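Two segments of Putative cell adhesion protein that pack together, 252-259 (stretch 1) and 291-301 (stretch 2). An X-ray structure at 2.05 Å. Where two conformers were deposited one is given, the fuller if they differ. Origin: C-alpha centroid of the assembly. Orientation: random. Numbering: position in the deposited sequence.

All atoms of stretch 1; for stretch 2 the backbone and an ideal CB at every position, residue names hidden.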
# COMPACT_ATOMS: atom_id res chain seq x y z
N ASP A 252 -6.86 6.10 23.57
CA ASP A 252 -6.88 6.08 22.09
C ASP A 252 -5.68 6.76 21.43
O ASP A 252 -5.55 6.74 20.21
CB ASP A 252 -8.18 6.69 21.52
CG ASP A 252 -8.42 6.28 20.07
OD1 ASP A 252 -8.40 5.06 19.83
OD2 ASP A 252 -8.63 7.15 19.18
N GLU A 253 -4.84 7.34 22.27
CA GLU A 253 -3.64 8.05 21.87
C GLU A 253 -2.58 7.63 22.90
O GLU A 253 -2.93 7.18 24.01
CB GLU A 253 -3.92 9.56 21.94
CG GLU A 253 -2.92 10.47 21.24
CD GLU A 253 -3.53 11.82 20.86
OE1 GLU A 253 -4.72 12.01 21.15
OE2 GLU A 253 -2.82 12.66 20.26
N GLY A 254 -1.31 7.78 22.54
CA GLY A 254 -0.19 7.59 23.46
C GLY A 254 1.13 8.01 22.84
O GLY A 254 1.16 8.64 21.79
N SER A 255 2.25 7.65 23.46
CA SER A 255 3.57 7.97 22.85
C SER A 255 3.77 7.30 21.46
O SER A 255 4.50 7.80 20.61
CB SER A 255 4.72 7.59 23.80
OG SER A 255 4.80 6.18 23.97
N TYR A 256 3.06 6.21 21.21
CA TYR A 256 3.21 5.47 19.99
C TYR A 256 2.30 5.92 18.82
O TYR A 256 2.53 5.54 17.68
CB TYR A 256 2.96 4.00 20.28
CG TYR A 256 4.02 3.26 21.08
CD1 TYR A 256 5.26 3.81 21.34
CD2 TYR A 256 3.79 1.95 21.51
CE1 TYR A 256 6.24 3.08 22.01
CE2 TYR A 256 4.76 1.22 22.20
CZ TYR A 256 5.98 1.77 22.42
OH TYR A 256 6.96 1.07 23.08
N LYS A 257 1.26 6.70 19.10
CA LYS A 257 0.18 6.92 18.14
C LYS A 257 -0.55 8.18 18.56
O LYS A 257 -1.13 8.24 19.67
CB LYS A 257 -0.77 5.71 18.16
CG LYS A 257 -1.97 5.75 17.24
CD LYS A 257 -3.16 6.51 17.77
CE LYS A 257 -4.43 6.18 17.00
NZ LYS A 257 -5.64 6.90 17.59
N LYS A 258 -0.49 9.21 17.69
CA LYS A 258 -1.12 10.49 17.96
C LYS A 258 -2.35 10.68 17.12
O LYS A 258 -2.46 10.15 16.01
CB LYS A 258 -0.14 11.66 17.73
CG LYS A 258 1.07 11.65 18.63
CD LYS A 258 0.66 11.66 20.13
CE LYS A 258 1.81 11.76 21.08
NZ LYS A 258 1.31 11.78 22.51
N GLY A 259 -3.29 11.45 17.68
CA GLY A 259 -4.48 11.90 16.99
C GLY A 259 -5.69 10.96 16.99
O GLY A 259 -5.59 9.73 17.15
N UNK A 291 4.24 11.68 9.76
CA UNK A 291 4.12 13.02 10.36
C UNK A 291 3.08 13.10 11.47
O UNK A 291 2.02 12.47 11.39
CB UNK A 291 3.77 14.04 9.28
N UNK A 292 3.41 13.86 12.51
CA UNK A 292 2.42 14.27 13.52
C UNK A 292 2.25 15.79 13.45
O UNK A 292 3.03 16.52 12.81
CB UNK A 292 2.85 13.84 14.92
N UNK A 293 1.20 16.29 14.08
CA UNK A 293 0.92 17.72 14.04
C UNK A 293 2.00 18.46 14.80
O UNK A 293 2.52 17.94 15.77
CB UNK A 293 -0.46 18.03 14.62
N UNK A 294 2.36 19.67 14.39
CA UNK A 294 3.38 20.42 15.11
C UNK A 294 2.86 20.74 16.52
O UNK A 294 1.67 21.00 16.73
CB UNK A 294 3.75 21.70 14.36
N UNK A 295 3.75 20.69 17.50
CA UNK A 295 3.36 21.00 18.85
C UNK A 295 2.74 19.90 19.67
O UNK A 295 2.18 20.15 20.74
CB UNK A 295 2.38 22.17 18.81
N UNK A 296 2.86 18.66 19.20
CA UNK A 296 2.28 17.52 19.94
C UNK A 296 3.25 17.22 21.11
O UNK A 296 4.45 17.42 20.95
CB UNK A 296 2.09 16.30 19.04
N UNK A 297 2.76 16.83 22.28
CA UNK A 297 3.61 16.39 23.37
C UNK A 297 3.73 14.89 23.42
O UNK A 297 2.92 14.15 22.85
CB UNK A 297 3.08 16.91 24.71
N UNK A 298 4.79 14.46 24.08
CA UNK A 298 5.03 13.06 24.38
C UNK A 298 4.95 12.18 23.15
O UNK A 298 4.14 11.31 23.10
CB UNK A 298 4.03 12.57 25.43
N UNK A 299 5.83 12.46 22.19
CA UNK A 299 5.90 11.78 20.93
C UNK A 299 7.15 10.90 20.91
O UNK A 299 8.29 11.41 20.98
CB UNK A 299 5.90 12.78 19.77
N UNK A 300 6.96 9.58 20.78
CA UNK A 300 8.07 8.69 20.47
C UNK A 300 8.17 8.59 18.95
O UNK A 300 7.40 7.89 18.28
CB UNK A 300 7.88 7.31 21.11
N UNK A 301 9.15 9.30 18.42
CA UNK A 301 9.26 9.51 16.98
C UNK A 301 9.58 8.25 16.18
O UNK A 301 9.37 8.23 14.97
CB UNK A 301 10.34 10.56 16.71

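Stretch 1 folds into a type I beta turn from Gly254 to Lys257, and stretch 2 passes it without regular secondary structure. Position 291 lies beyond the reach of stretch 1, which places no demand on it; the residue is Glu291.

At position 292 the CA-to-CB bond points toward stretch 1, and the ideal CB lies 4.6 Å from Lys258 CB. The neighbouring surface is the aliphatic start of a lysine, so a compact or medium apolar side chain would suit, though others could be accommodated. The residue is Val292, whose CG1 packs 4.1 Å from Lys258 CG.

Positions 293 to 295 have nothing of stretch 1 within 5.5 Å of their ideal CB atoms. Many residues would serve at the first two, which are Lys293 and Ser294. Position 295 is decided by its backbone: phi/psi of 84/14° would jam a CB against the carbonyl O of the residue before, which calls for glycine. Gly295 indeed occupies this place in the type II turn from Lys293 to position 296.

Position 296 again points toward stretch 1, its ideal CB 4.8 Å from Lys258 CG. Methylene groups would pack well against this lysine, so a long aliphatic or a polar side chain with an aliphatic stem is plausible, while the carboxylate of Glu253 nearby argues somewhat against an acid. The residue is nevertheless Glu296. Its CG lies 3.8 Å from Lys258 CG, and its OE2 comes within 4.1 Å of Glu253 OE2, a close approach of like charges.

At position 297 CB points sideways into open space, and the backbone makes the contact: the carbonyl O accepts a hydrogen bond from Lys258 NZ at 2.9 Å. Stretch 1 sets little limit on the side chain, so many residues would suit; it is Ser297.

Position 298 has phi/psi of 53/60°, a left-handed conformation that asparagine and glycine tolerate well. Its carbonyl O is a second acceptor for Lys258 NZ, at 2.9 Å, and also receives a CA-H...O contact from Ser255 CA at 3.4 Å. CB points sideways and its ideal position lies 4.1 Å from Lys258 NZ, so a short polar side chain such as asparagine or aspartate, or glycine, would suit. The residue is Asn298; its side chain turns nearer, bringing OD1 to 4.0 Å from Ser255 CB.

At position 299 CB points away, yet lies 4.4 Å from Lys258 CE, so an apolar branch could still touch the lysine. Val299 does so, with CG2 3.9 Å from Lys258 CE.

Position 300 faces stretch 1, with its ideal CB 3.5 Å from Ser255 O and 4.4 Å from Tyr256 CD1. Its backbone N donates to Ser255 O at 3.0 Å, which any residue except proline can supply. The nearby Ser255 hydroxyl would reward a polar group, while the edge of the Tyr256 ring would also accept an apolar one. Asn300 sets ND2 at the ring edge, 4.0 Å from Tyr256 CE1, and a water bridges ND2 to Ser255 OG, 2.8 Å from each.

Position 301 points away, leaving its choice open; Glu301 makes no contact.

Stretch 2, residues 291-301: EVKSGESNVNE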
# COMPACT_ATOMS: atom_id res chain seq x y z
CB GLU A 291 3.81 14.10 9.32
CG GLU A 291 4.79 14.20 8.19
CD GLU A 291 4.31 13.40 6.97
OE1 GLU A 291 3.82 12.27 7.16
OE2 GLU A 291 4.35 13.93 5.85
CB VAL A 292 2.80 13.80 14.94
CG1 VAL A 292 2.86 12.24 14.99
CG2 VAL A 292 4.13 14.50 15.42
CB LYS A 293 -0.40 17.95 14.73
CG LYS A 293 -0.88 19.37 14.78
CD LYS A 293 -2.00 19.50 15.82
CE LYS A 293 -3.35 19.43 15.17
NZ LYS A 293 -3.74 20.76 14.65
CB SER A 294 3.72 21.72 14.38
OG SER A 294 2.59 22.55 14.46
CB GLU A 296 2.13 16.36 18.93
CG GLU A 296 1.03 15.39 19.15
CD GLU A 296 -0.37 15.96 19.00
OE1 GLU A 296 -0.95 16.02 17.88
OE2 GLU A 296 -0.91 16.30 20.05
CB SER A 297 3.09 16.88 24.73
OG SER A 297 3.50 18.23 24.93
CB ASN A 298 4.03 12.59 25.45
CG ASN A 298 4.36 11.21 26.00
OD1 ASN A 298 5.53 10.81 26.07
ND2 ASN A 298 3.33 10.46 26.37
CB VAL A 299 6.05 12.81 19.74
CG1 VAL A 299 6.22 12.07 18.36
CG2 VAL A 299 4.87 13.74 19.68
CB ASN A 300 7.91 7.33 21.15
CG ASN A 300 9.09 6.41 20.92
OD1 ASN A 300 9.73 6.49 19.88
ND2 ASN A 300 9.37 5.50 21.89
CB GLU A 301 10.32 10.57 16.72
CG GLU A 301 9.78 11.96 17.04
CD GLU A 301 10.80 13.03 16.91
OE1 GLU A 301 11.95 12.71 16.61
OE2 GLU A 301 10.44 14.20 17.12
O HOH W 1 7.61 5.92 24.02
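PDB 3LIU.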